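Local coordinates for protein D-glycero-beta-D-manno-heptose-1,7-bisphosphate 7-phosphatase (Mesorhizobium loti, PDB 2O2X) that removes the C-7 phosphate from D-glycero-beta-D-manno-heptose 1,7-bisphosphate, a magnesium-dependent step on the route to ADP-L-glycero-beta-D-manno-heptose, at residues A[100-103]-A[104-107]; A[203-206]-A[207-211]. All blocks are in the same frame, centred on the assembly; numbering follows the deposited sequence.

Interaction 1 (A[100-103]-A[104-107]); sequences RVLE and LLRE
R106 meets the E103 carboxylate sidelong, NE and NH2 each taking one oxygen, an i to i+3 salt bridge on one helix. Its NE meets E103 OE1 at 3.0 Å, nearly straight at 174° and within the guanidinium plane; its NH2 reaches the syn lone pair of E103 OE2 at 2.9 Å. The two flat groups are turned 37° apart, so the pairing is not coplanar. E103 places its carboxylate there by running CG anti to the backbone N (chi1 176°) and bending at the next bond. One turn on, E107 OE2 lies only 3.0 Å from E103 OE2; R106, and more weakly R100 NH1, 4.4 Å from E107 OE2 and too far for a salt bridge, probably ease this meeting of like charges. L104 CD2 sits over the centre of one face of the R100 guanidinium, 3.8 Å from R100 CZ. In the backbone, four i to i+4 bonds run from L104 N–R100 O to E107 N–E103 O. L105 CD1 packs against L102 CD2 (4.1 Å). V101 comes close to R38, probably substrate-binding. Helix 91-107 packs through L105 on L62 and I65 of helix 62-71, and on loops where V101 meets I55, L102 meets I22 and V112, and L104 meets L57.

Interaction 2 (A[203-206]-A[207-211]); sequences GDLL and AAIET
G203, D204, L205 and L206 each give their carbonyl to the amide four residues on, the regular bonding of an alpha helix. A207 N to G203 O (2.9 Å) and E210 N to L206 O (2.9 Å) are the shorter pairs. A side-chain bond follows in the last turn: T211 OG1 reaches back to A208 O at 2.8 Å, well off the line of that carbonyl, with T211 N bonded to A207 O. This is helix 199-211, packed on the central sheet of a HAD-type phosphatase alongside helix 62-71. Apolar contact falls on the inward side, where L205 and I209 sit one turn apart and their side chains cross at an angle, L205 CD1 meeting I209 CD1 at 4.0 Å. L205 turns CG to its carbonyl-carbon side (chi1 169°), which carries CD1 along the helix to I209. L206 CD2 lies 4.3 Å from the same I209 CD1, a looser touch. Further in, L205 reaches V160 and W179, and I209 and A208 reach L158; L205 also rests on A64, while L206, I209 and E210 lean on T67.

How the interactions relate
From the N terminus the chain passes through helix 62-71 and strand 75-80 before reaching interaction 1, on the C-terminal half of helix 91-107. Strand 114-118 follows, then helix 141-150, strand 158-161, helix 164-172 and strands 177-181, 186-188 and 191-196, ahead of interaction 2 on helix 199-211. Each contact joins adjoining pieces of one helix, so neither closes a loop; they stand in series, without nesting or crossing. The centres of interaction 1 and interaction 2 are 23 Å apart, and the nearest atoms of interaction 1 and interaction 2 about 13 Å. Helix 62-71 is the common neighbour, touched by both contacts, and interaction 2 also ties its helix to the central sheet.

Interaction 1 (A[100-103]-A[104-107])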
ATOM      1  N   ARG A 100     -14.110  -6.088  -0.747  1.00 10.83           N
ATOM      2  CA  ARG A 100     -14.679  -6.003   0.599  1.00 10.63           C
ATOM      3  C   ARG A 100     -13.917  -4.980   1.470  1.00 10.22           C
ATOM      4  O   ARG A 100     -14.510  -4.193   2.209  1.00 11.27           O
ATOM      5  CB  ARG A 100     -14.743  -7.395   1.273  1.00 11.78           C
ATOM      6  CG  ARG A 100     -15.248  -7.383   2.687  1.00 13.18           C
ATOM      7  CD  ARG A 100     -16.629  -6.831   2.785  1.00 14.70           C
ATOM      8  NE  ARG A 100     -17.213  -7.007   4.114  1.00 15.56           N
ATOM      9  CZ  ARG A 100     -18.341  -6.418   4.512  1.00 19.08           C
ATOM     10  NH1 ARG A 100     -19.006  -5.605   3.714  1.00 24.77           N
ATOM     11  NH2 ARG A 100     -18.789  -6.633   5.738  1.00 25.71           N
ATOM     12  N   VAL A 101     -12.595  -4.951   1.346  1.00  9.20           N
ATOM     13  CA  VAL A 101     -11.792  -3.968   2.084  1.00  9.99           C
ATOM     14  C   VAL A 101     -12.224  -2.569   1.663  1.00 10.24           C
ATOM     15  O   VAL A 101     -12.464  -1.717   2.514  1.00 11.16           O
ATOM     16  CB  VAL A 101     -10.258  -4.190   1.861  1.00 10.62           C
ATOM     17  CG1 VAL A 101      -9.461  -3.033   2.395  1.00 10.56           C
ATOM     18  CG2 VAL A 101      -9.788  -5.504   2.525  1.00 10.56           C
ATOM     19  N   LEU A 102     -12.329  -2.326   0.360  1.00 10.16           N
ATOM     20  CA  LEU A 102     -12.730  -0.993  -0.135  1.00 10.90           C
ATOM     21  C   LEU A 102     -14.164  -0.626   0.296  1.00 11.87           C
ATOM     22  O   LEU A 102     -14.440   0.533   0.612  1.00 12.32           O
ATOM     23  CB  LEU A 102     -12.558  -0.868  -1.656  1.00 12.69           C
ATOM     24  CG  LEU A 102     -11.118  -1.064  -2.166  1.00 18.11           C
ATOM     25  CD1 LEU A 102     -10.980  -0.662  -3.618  1.00 19.83           C
ATOM     26  CD2 LEU A 102     -10.055  -0.376  -1.328  1.00 21.05           C
ATOM     27  N   GLU A 103     -15.056  -1.610   0.333  1.00 11.52           N
ATOM     28  CA  GLU A 103     -16.426  -1.375   0.843  1.00 12.74           C
ATOM     29  C   GLU A 103     -16.453  -0.985   2.308  1.00 12.82           C
ATOM     30  O   GLU A 103     -17.145  -0.035   2.704  1.00 12.15           O
ATOM     31  CB  GLU A 103     -17.310  -2.603   0.597  1.00 13.48           C
ATOM     32  CG  GLU A 103     -18.707  -2.492   1.181  1.00 18.57           C
ATOM     33  CD  GLU A 103     -19.494  -1.249   0.733  1.00 32.68           C
ATOM     34  OE1 GLU A 103     -19.190  -0.653  -0.330  1.00 29.85           O
ATOM     35  OE2 GLU A 103     -20.444  -0.881   1.465  1.00 37.55           O
ATOM     36  N   LEU A 104     -15.680  -1.691   3.123  1.00 12.11           N
ATOM     37  CA  LEU A 104     -15.594  -1.332   4.531  1.00 12.17           C
ATOM     38  C   LEU A 104     -15.004   0.063   4.729  1.00 11.47           C
ATOM     39  O   LEU A 104     -15.436   0.832   5.600  1.00 12.16           O
ATOM     40  CB  LEU A 104     -14.805  -2.376   5.312  1.00 10.94           C
ATOM     41  CG  LEU A 104     -15.499  -3.734   5.462  1.00 14.05           C
ATOM     42  CD1 LEU A 104     -14.515  -4.742   5.960  1.00 14.76           C
ATOM     43  CD2 LEU A 104     -16.681  -3.601   6.396  1.00 19.50           C
ATOM     44  N   LEU A 105     -14.010   0.423   3.928  1.00 10.04           N
ATOM     45  CA  LEU A 105     -13.443   1.761   3.984  1.00 10.80           C
ATOM     46  C   LEU A 105     -14.487   2.819   3.592  1.00 11.64           C
ATOM     47  O   LEU A 105     -14.587   3.881   4.204  1.00 12.89           O
ATOM     48  CB  LEU A 105     -12.231   1.861   3.067  1.00 11.71           C
ATOM     49  CG  LEU A 105     -10.958   1.123   3.478  1.00 10.65           C
ATOM     50  CD1 LEU A 105      -9.885   1.290   2.410  1.00 12.57           C
ATOM     51  CD2 LEU A 105     -10.455   1.573   4.827  1.00 10.69           C
ATOM     52  N   ARG A 106     -15.252   2.530   2.552  1.00 11.56           N
ATOM     53  CA  ARG A 106     -16.351   3.417   2.134  1.00 13.36           C
ATOM     54  C   ARG A 106     -17.329   3.672   3.275  1.00 13.68           C
ATOM     55  O   ARG A 106     -17.767   4.805   3.482  1.00 15.25           O
ATOM     56  CB  ARG A 106     -17.105   2.829   0.942  1.00 13.68           C
ATOM     57  CG  ARG A 106     -18.079   3.835   0.295  1.00 14.98           C
ATOM     58  CD  ARG A 106     -19.057   3.193  -0.673  1.00 20.56           C
ATOM     59  NE  ARG A 106     -19.981   2.256  -0.023  1.00 28.51           N
ATOM     60  CZ  ARG A 106     -21.070   2.603   0.672  1.00 36.23           C
ATOM     61  NH1 ARG A 106     -21.417   3.877   0.825  1.00 38.99           N
ATOM     62  NH2 ARG A 106     -21.831   1.661   1.222  1.00 40.61           N
ATOM     63  N   GLU A 107     -17.643   2.627   4.025  1.00 15.19           N
ATOM     64  CA  GLU A 107     -18.560   2.750   5.160  1.00 16.57           C
ATOM     65  C   GLU A 107     -17.996   3.617   6.274  1.00 16.35           C
ATOM     66  O   GLU A 107     -18.747   4.153   7.072  1.00 17.62           O
ATOM     67  CB  GLU A 107     -18.922   1.375   5.696  1.00 16.25           C
ATOM     68  CG  GLU A 107     -19.812   0.595   4.734  1.00 17.29           C
ATOM     69  CD  GLU A 107     -20.034  -0.844   5.157  1.00 23.01           C
ATOM     70  OE1 GLU A 107     -19.616  -1.230   6.268  1.00 37.20           O
ATOM     71  OE2 GLU A 107     -20.632  -1.612   4.369  1.00 37.39           O
TER

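Interaction 2 (A[203-206]-A[207-211])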
ATOM      1  N   GLY A 203       0.202  10.350  15.328  1.00 10.50           N
ATOM      2  CA  GLY A 203       0.270  11.800  15.174  1.00 10.89           C
ATOM      3  C   GLY A 203       1.423  12.273  14.330  1.00 12.08           C
ATOM      4  O   GLY A 203       1.271  13.217  13.567  1.00 11.74           O
ATOM      5  N   ASP A 204       2.586  11.646  14.510  1.00 10.27           N
ATOM      6  CA  ASP A 204       3.765  11.974  13.710  1.00 11.92           C
ATOM      7  C   ASP A 204       3.455  11.711  12.246  1.00 11.91           C
ATOM      8  O   ASP A 204       3.795  12.502  11.374  1.00 11.44           O
ATOM      9  CB  ASP A 204       5.001  11.152  14.111  1.00 13.14           C
ATOM     10  CG  ASP A 204       5.404  11.331  15.580  1.00 19.48           C
ATOM     11  OD1 ASP A 204       5.275  12.450  16.105  1.00 19.69           O
ATOM     12  OD2 ASP A 204       5.835  10.333  16.202  1.00 20.29           O
ATOM     13  N   LEU A 205       2.866  10.552  11.958  1.00 10.71           N
ATOM     14  CA  LEU A 205       2.483  10.253  10.587  1.00  9.35           C
ATOM     15  C   LEU A 205       1.477  11.257  10.006  1.00  8.53           C
ATOM     16  O   LEU A 205       1.649  11.724   8.876  1.00  8.36           O
ATOM     17  CB  LEU A 205       1.925   8.820  10.491  1.00  9.56           C
ATOM     18  CG  LEU A 205       1.225   8.401   9.201  1.00  9.47           C
ATOM     19  CD1 LEU A 205       2.221   8.481   8.073  1.00  8.59           C
ATOM     20  CD2 LEU A 205       0.635   7.003   9.311  1.00 10.64           C
ATOM     21  N   LEU A 206       0.441  11.593  10.775  1.00  9.60           N
ATOM     22  CA  LEU A 206      -0.571  12.538  10.321  1.00  9.95           C
ATOM     23  C   LEU A 206       0.057  13.900  10.046  1.00 12.26           C
ATOM     24  O   LEU A 206      -0.288  14.531   9.053  1.00 12.33           O
ATOM     25  CB  LEU A 206      -1.771  12.656  11.279  1.00 11.28           C
ATOM     26  CG  LEU A 206      -2.512  11.347  11.576  1.00 10.15           C
ATOM     27  CD1 LEU A 206      -3.833  11.646  12.247  1.00 11.69           C
ATOM     28  CD2 LEU A 206      -2.758  10.515  10.320  1.00  9.71           C
ATOM     29  N   ALA A 207       0.978  14.343  10.896  1.00 11.18           N
ATOM     30  CA  ALA A 207       1.649  15.617  10.647  1.00 13.61           C
ATOM     31  C   ALA A 207       2.407  15.567   9.334  1.00 12.84           C
ATOM     32  O   ALA A 207       2.404  16.527   8.539  1.00 13.44           O
ATOM     33  CB  ALA A 207       2.585  15.957  11.782  1.00 13.93           C
ATOM     34  N   ALA A 208       3.056  14.439   9.070  1.00 11.14           N
ATOM     35  CA  ALA A 208       3.831  14.282   7.831  1.00 10.39           C
ATOM     36  C   ALA A 208       2.933  14.322   6.576  1.00 12.35           C
ATOM     37  O   ALA A 208       3.310  14.912   5.561  1.00 14.88           O
ATOM     38  CB  ALA A 208       4.628  13.007   7.898  1.00 10.70           C
ATOM     39  N   ILE A 209       1.748  13.724   6.661  1.00 11.84           N
ATOM     40  CA  ILE A 209       0.782  13.727   5.555  1.00 12.27           C
ATOM     41  C   ILE A 209       0.251  15.143   5.355  1.00 15.26           C
ATOM     42  O   ILE A 209       0.190  15.629   4.227  1.00 15.98           O
ATOM     43  CB  ILE A 209      -0.389  12.782   5.835  1.00 11.28           C
ATOM     44  CG1 ILE A 209       0.094  11.336   5.852  1.00 10.67           C
ATOM     45  CG2 ILE A 209      -1.475  12.951   4.775  1.00 11.83           C
ATOM     46  CD1 ILE A 209      -0.881  10.350   6.437  1.00 12.48           C
ATOM     47  N   GLU A 210      -0.104  15.808   6.455  1.00 15.30           N
ATOM     48  CA  GLU A 210      -0.665  17.167   6.390  1.00 18.32           C
ATOM     49  C   GLU A 210       0.289  18.165   5.737  1.00 21.34           C
ATOM     50  O   GLU A 210      -0.155  19.039   4.983  1.00 23.96           O
ATOM     51  CB  GLU A 210      -1.053  17.666   7.788  1.00 17.90           C
ATOM     52  CG  GLU A 210      -2.278  16.994   8.427  1.00 23.95           C
ATOM     53  CD  GLU A 210      -3.618  17.450   7.844  1.00 34.36           C
ATOM     54  OE1 GLU A 210      -3.638  18.083   6.763  1.00 40.11           O
ATOM     55  OE2 GLU A 210      -4.660  17.156   8.480  1.00 34.56           O
ATOM     56  N   THR A 211       1.587  18.033   5.991  1.00 22.21           N
ATOM     57  CA  THR A 211       2.553  18.953   5.369  1.00 23.78           C
ATOM     58  C   THR A 211       2.514  18.839   3.845  1.00 25.19           C
ATOM     59  O   THR A 211       2.777  19.812   3.137  1.00 26.88           O
ATOM     60  CB  THR A 211       4.004  18.738   5.837  1.00 26.90           C
ATOM     61  OG1 THR A 211       4.471  17.455   5.419  1.00 32.89           O
ATOM     62  CG2 THR A 211       4.119  18.853   7.325  1.00 26.28           C
TER